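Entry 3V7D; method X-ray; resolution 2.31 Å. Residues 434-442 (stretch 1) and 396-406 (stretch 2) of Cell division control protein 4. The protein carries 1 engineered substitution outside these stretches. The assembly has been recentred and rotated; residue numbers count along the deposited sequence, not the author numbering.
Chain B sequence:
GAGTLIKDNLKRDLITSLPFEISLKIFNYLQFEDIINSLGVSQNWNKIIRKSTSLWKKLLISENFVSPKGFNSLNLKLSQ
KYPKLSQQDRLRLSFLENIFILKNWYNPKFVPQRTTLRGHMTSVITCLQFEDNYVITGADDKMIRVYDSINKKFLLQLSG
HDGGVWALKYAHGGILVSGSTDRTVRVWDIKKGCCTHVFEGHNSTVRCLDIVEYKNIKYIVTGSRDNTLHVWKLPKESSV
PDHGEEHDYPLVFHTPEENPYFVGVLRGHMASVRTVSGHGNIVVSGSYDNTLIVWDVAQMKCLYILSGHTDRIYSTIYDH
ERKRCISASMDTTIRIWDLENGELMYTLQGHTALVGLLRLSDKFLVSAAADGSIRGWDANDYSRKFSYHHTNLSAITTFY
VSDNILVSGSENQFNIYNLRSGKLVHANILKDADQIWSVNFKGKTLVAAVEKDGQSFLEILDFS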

# COMPACT_ATOMS: atom_id res chain seq x y z
N ASP B 434 -17.64 23.26 5.54
CA ASP B 434 -19.06 22.93 5.46
C ASP B 434 -19.26 21.69 4.60
O ASP B 434 -20.14 20.87 4.87
CB ASP B 434 -19.87 24.09 4.88
CG ASP B 434 -19.91 25.30 5.80
OD1 ASP B 434 -20.00 25.11 7.03
OD2 ASP B 434 -19.87 26.44 5.28
N GLN B 435 -18.44 21.56 3.56
CA GLN B 435 -18.46 20.38 2.70
C GLN B 435 -17.03 19.96 2.39
O GLN B 435 -16.13 20.80 2.32
CB GLN B 435 -19.20 20.66 1.40
CG GLN B 435 -20.63 21.14 1.57
CD GLN B 435 -21.62 20.00 1.71
OE1 GLN B 435 -21.24 18.82 1.72
NE2 GLN B 435 -22.90 20.34 1.80
N ILE B 436 -16.83 18.66 2.20
CA ILE B 436 -15.56 18.15 1.71
C ILE B 436 -15.82 17.57 0.33
O ILE B 436 -16.45 16.53 0.20
CB ILE B 436 -15.01 17.04 2.61
CG1 ILE B 436 -15.11 17.45 4.09
CG2 ILE B 436 -13.57 16.70 2.22
CD1 ILE B 436 -14.25 18.64 4.45
N TRP B 437 -15.34 18.25 -0.71
CA TRP B 437 -15.64 17.83 -2.07
C TRP B 437 -14.72 16.71 -2.55
O TRP B 437 -15.15 15.80 -3.24
CB TRP B 437 -15.59 19.02 -3.04
CG TRP B 437 -16.59 20.09 -2.71
CD1 TRP B 437 -16.33 21.40 -2.43
CD2 TRP B 437 -18.01 19.93 -2.62
NE1 TRP B 437 -17.51 22.07 -2.18
CE2 TRP B 437 -18.55 21.18 -2.28
CE3 TRP B 437 -18.88 18.84 -2.78
CZ2 TRP B 437 -19.92 21.39 -2.11
CZ3 TRP B 437 -20.24 19.04 -2.61
CH2 TRP B 437 -20.74 20.31 -2.28
N SER B 438 -13.46 16.78 -2.16
CA SER B 438 -12.50 15.79 -2.61
C SER B 438 -11.33 15.70 -1.63
O SER B 438 -10.83 16.72 -1.17
CB SER B 438 -11.99 16.12 -4.01
OG SER B 438 -11.18 15.08 -4.51
N VAL B 439 -10.92 14.47 -1.32
CA VAL B 439 -9.79 14.26 -0.43
C VAL B 439 -8.82 13.24 -1.03
O VAL B 439 -9.23 12.29 -1.69
CB VAL B 439 -10.25 13.84 1.00
CG1 VAL B 439 -10.68 12.37 1.04
CG2 VAL B 439 -9.14 14.07 2.00
N ASN B 440 -7.53 13.47 -0.82
CA ASN B 440 -6.49 12.63 -1.38
C ASN B 440 -5.26 12.78 -0.49
O ASN B 440 -4.96 13.88 -0.03
CB ASN B 440 -6.17 13.08 -2.81
CG ASN B 440 -5.35 12.05 -3.59
OD1 ASN B 440 -4.35 11.53 -3.10
ND2 ASN B 440 -5.76 11.77 -4.83
N PHE B 441 -4.57 11.68 -0.23
CA PHE B 441 -3.33 11.78 0.52
C PHE B 441 -2.27 10.81 0.05
O PHE B 441 -2.57 9.75 -0.51
CB PHE B 441 -3.58 11.63 2.04
CG PHE B 441 -4.00 10.25 2.46
CD1 PHE B 441 -3.06 9.26 2.72
CD2 PHE B 441 -5.34 9.95 2.62
CE1 PHE B 441 -3.45 7.99 3.11
CE2 PHE B 441 -5.74 8.68 3.02
CZ PHE B 441 -4.79 7.70 3.26
N LYS B 442 -1.01 11.18 0.27
CA LYS B 442 0.11 10.29 0.02
C LYS B 442 1.23 10.67 0.98
O LYS B 442 1.67 11.82 1.01
CB LYS B 442 0.60 10.39 -1.43
CG LYS B 442 1.52 9.24 -1.82
CD LYS B 442 1.99 9.33 -3.28
CE LYS B 442 3.04 10.41 -3.48
NZ LYS B 442 3.73 10.29 -4.80
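Stretch 2, residues 396-406: ITTFYVSDNIL

Stretch 2 lies alongside stretch 1 as a parallel neighbour. The axis of strand 435-442 and that of the strand ending at V401 run in the same N-to-C direction, with 2° between them and a closest approach of 5.6 Å. The register is even: CA-to-CA distances are 6.1 Å for W437 and T397, 5.4 Å for S438 and T398, 5.9 Å for V439 and F399, and 5.5 Å for N440 and Y400. No backbone-to-backbone hydrogen bond joins the two stretches; the two direct hydrogen bonds both use threonine hydroxyls. Together the stretches bury 580 Å².

I396 points its CA-to-CB bond away and makes no contact. T397, at phi/psi -91/-31, departs from extended geometry, as does its register partner W437 at -82/-38. The CA-to-CB bond of T397 points toward stretch 1, and with chi1 at 51° (p) T397 OG1 donates a short hydrogen bond of 2.5 Å to I436 O. The same OG1 accepts from a water at 3.0 Å; that water also donates to Q435 OE1 at 2.6 Å and accepts from I436 N at 2.8 Å, so a direct and a bridged link converge on one hydroxyl.

T398 returns to an extended backbone (-162/152) and again points toward stretch 1. Its chi1 is t, and OG1 accepts from V439 N at 3.1 Å with an N-H...acceptor angle of 146°. T398 CG2 lies 3.4 Å from I436 O and 3.7 Å from I436 CG2, and is also 3.7 Å from V439 N.

The CA-to-CB bond of F399 points away, and little of the residue is covered (8 Å²), though F399 C comes 3.6 Å from V439 CG1. Y400 turns toward stretch 1 and is covered over 108 Å². Its CB packs 4.0 Å from V439 CG1, while N440 CA sits over the ring face, 4.2 Å from the ring centroid and 25° off the normal, a CH-pi contact. Farther along, the edge of Y400 meets the face of F441, with centroids 5.3 Å apart, planes at 73°, and Y400 CD2 3.7 Å from F441 CE2.

The CA-to-CB bond of V401 points away; V401 N lies 3.9 Å from F441 CE2. Beyond it the chain turns. S402 OG accepts from N404 N and from I405 N, each at 3.1 Å, and S402 N donates to I405 O at 2.9 Å, closing the turn internally. F441 reaches this turn: its CZ lies 3.8 Å from S402 N and 3.7 Å from I405 CG2, and I405 O approaches the ring edge, 3.6 Å from CZ. D403 and N404 make no contact with stretch 1, and L406 points away.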

# COMPACT_ATOMS: atom_id res chain seq x y z
N ILE B 396 -21.74 10.35 2.16
CA ILE B 396 -20.30 10.46 1.97
C ILE B 396 -20.00 11.07 0.61
O ILE B 396 -20.39 10.53 -0.42
CB ILE B 396 -19.59 9.10 2.07
CG1 ILE B 396 -19.91 8.43 3.41
CG2 ILE B 396 -18.08 9.28 1.92
CD1 ILE B 396 -19.52 9.27 4.61
N THR B 397 -19.32 12.22 0.61
CA THR B 397 -19.01 12.91 -0.64
C THR B 397 -17.66 12.46 -1.20
O THR B 397 -17.47 12.44 -2.42
CB THR B 397 -19.00 14.43 -0.45
OG1 THR B 397 -18.17 14.77 0.67
CG2 THR B 397 -20.41 14.94 -0.17
N THR B 398 -16.74 12.10 -0.31
CA THR B 398 -15.41 11.69 -0.74
C THR B 398 -14.68 10.93 0.37
O THR B 398 -14.95 11.13 1.55
CB THR B 398 -14.54 12.90 -1.17
OG1 THR B 398 -13.28 12.44 -1.67
CG2 THR B 398 -14.29 13.85 -0.00
N PHE B 399 -13.77 10.04 -0.02
CA PHE B 399 -12.85 9.44 0.92
C PHE B 399 -11.60 8.98 0.19
O PHE B 399 -11.60 8.84 -1.03
CB PHE B 399 -13.49 8.26 1.67
CG PHE B 399 -13.56 6.98 0.88
CD1 PHE B 399 -14.67 6.69 0.10
CD2 PHE B 399 -12.53 6.05 0.93
CE1 PHE B 399 -14.75 5.51 -0.62
CE2 PHE B 399 -12.60 4.87 0.21
CZ PHE B 399 -13.71 4.60 -0.56
N TYR B 400 -10.53 8.76 0.94
CA TYR B 400 -9.32 8.20 0.37
C TYR B 400 -8.75 7.23 1.38
O TYR B 400 -9.01 7.36 2.58
CB TYR B 400 -8.31 9.30 0.04
CG TYR B 400 -7.31 8.89 -1.03
CD1 TYR B 400 -7.62 9.03 -2.37
CD2 TYR B 400 -6.06 8.37 -0.69
CE1 TYR B 400 -6.71 8.66 -3.36
CE2 TYR B 400 -5.15 8.00 -1.67
CZ TYR B 400 -5.48 8.15 -3.00
OH TYR B 400 -4.58 7.78 -3.97
N VAL B 401 -7.99 6.25 0.91
CA VAL B 401 -7.59 5.17 1.79
C VAL B 401 -6.27 4.52 1.41
O VAL B 401 -5.90 4.44 0.24
CB VAL B 401 -8.71 4.10 1.86
CG1 VAL B 401 -8.75 3.28 0.57
CG2 VAL B 401 -8.52 3.20 3.08
N SER B 402 -5.55 4.07 2.44
CA SER B 402 -4.39 3.21 2.27
C SER B 402 -4.60 2.02 3.20
O SER B 402 -5.65 1.91 3.83
CB SER B 402 -3.11 3.95 2.65
OG SER B 402 -3.08 4.19 4.05
N ASP B 403 -3.61 1.14 3.30
CA ASP B 403 -3.70 0.01 4.21
C ASP B 403 -3.72 0.47 5.66
O ASP B 403 -4.23 -0.23 6.53
CB ASP B 403 -2.55 -0.97 3.99
CG ASP B 403 -2.65 -1.72 2.67
OD1 ASP B 403 -3.75 -1.77 2.08
OD2 ASP B 403 -1.61 -2.25 2.23
N ASN B 404 -3.18 1.65 5.91
CA ASN B 404 -3.01 2.15 7.27
C ASN B 404 -4.04 3.21 7.69
O ASN B 404 -4.39 3.30 8.87
CB ASN B 404 -1.60 2.71 7.45
CG ASN B 404 -0.55 1.62 7.43
OD1 ASN B 404 -0.74 0.54 7.98
ND2 ASN B 404 0.58 1.90 6.79
N ILE B 405 -4.52 3.99 6.74
CA ILE B 405 -5.31 5.17 7.04
C ILE B 405 -6.55 5.29 6.15
O ILE B 405 -6.48 5.06 4.95
CB ILE B 405 -4.46 6.46 6.87
CG1 ILE B 405 -3.40 6.56 7.97
CG2 ILE B 405 -5.33 7.71 6.88
CD1 ILE B 405 -3.98 6.98 9.31
N LEU B 406 -7.67 5.65 6.76
CA LEU B 406 -8.86 6.08 6.02
C LEU B 406 -9.16 7.55 6.36
O LEU B 406 -9.20 7.92 7.53
CB LEU B 406 -10.06 5.21 6.38
CG LEU B 406 -11.45 5.70 5.93
CD1 LEU B 406 -11.59 5.63 4.42
CD2 LEU B 406 -12.59 4.92 6.62
O HOH W 1 -19.26 17.20 2.00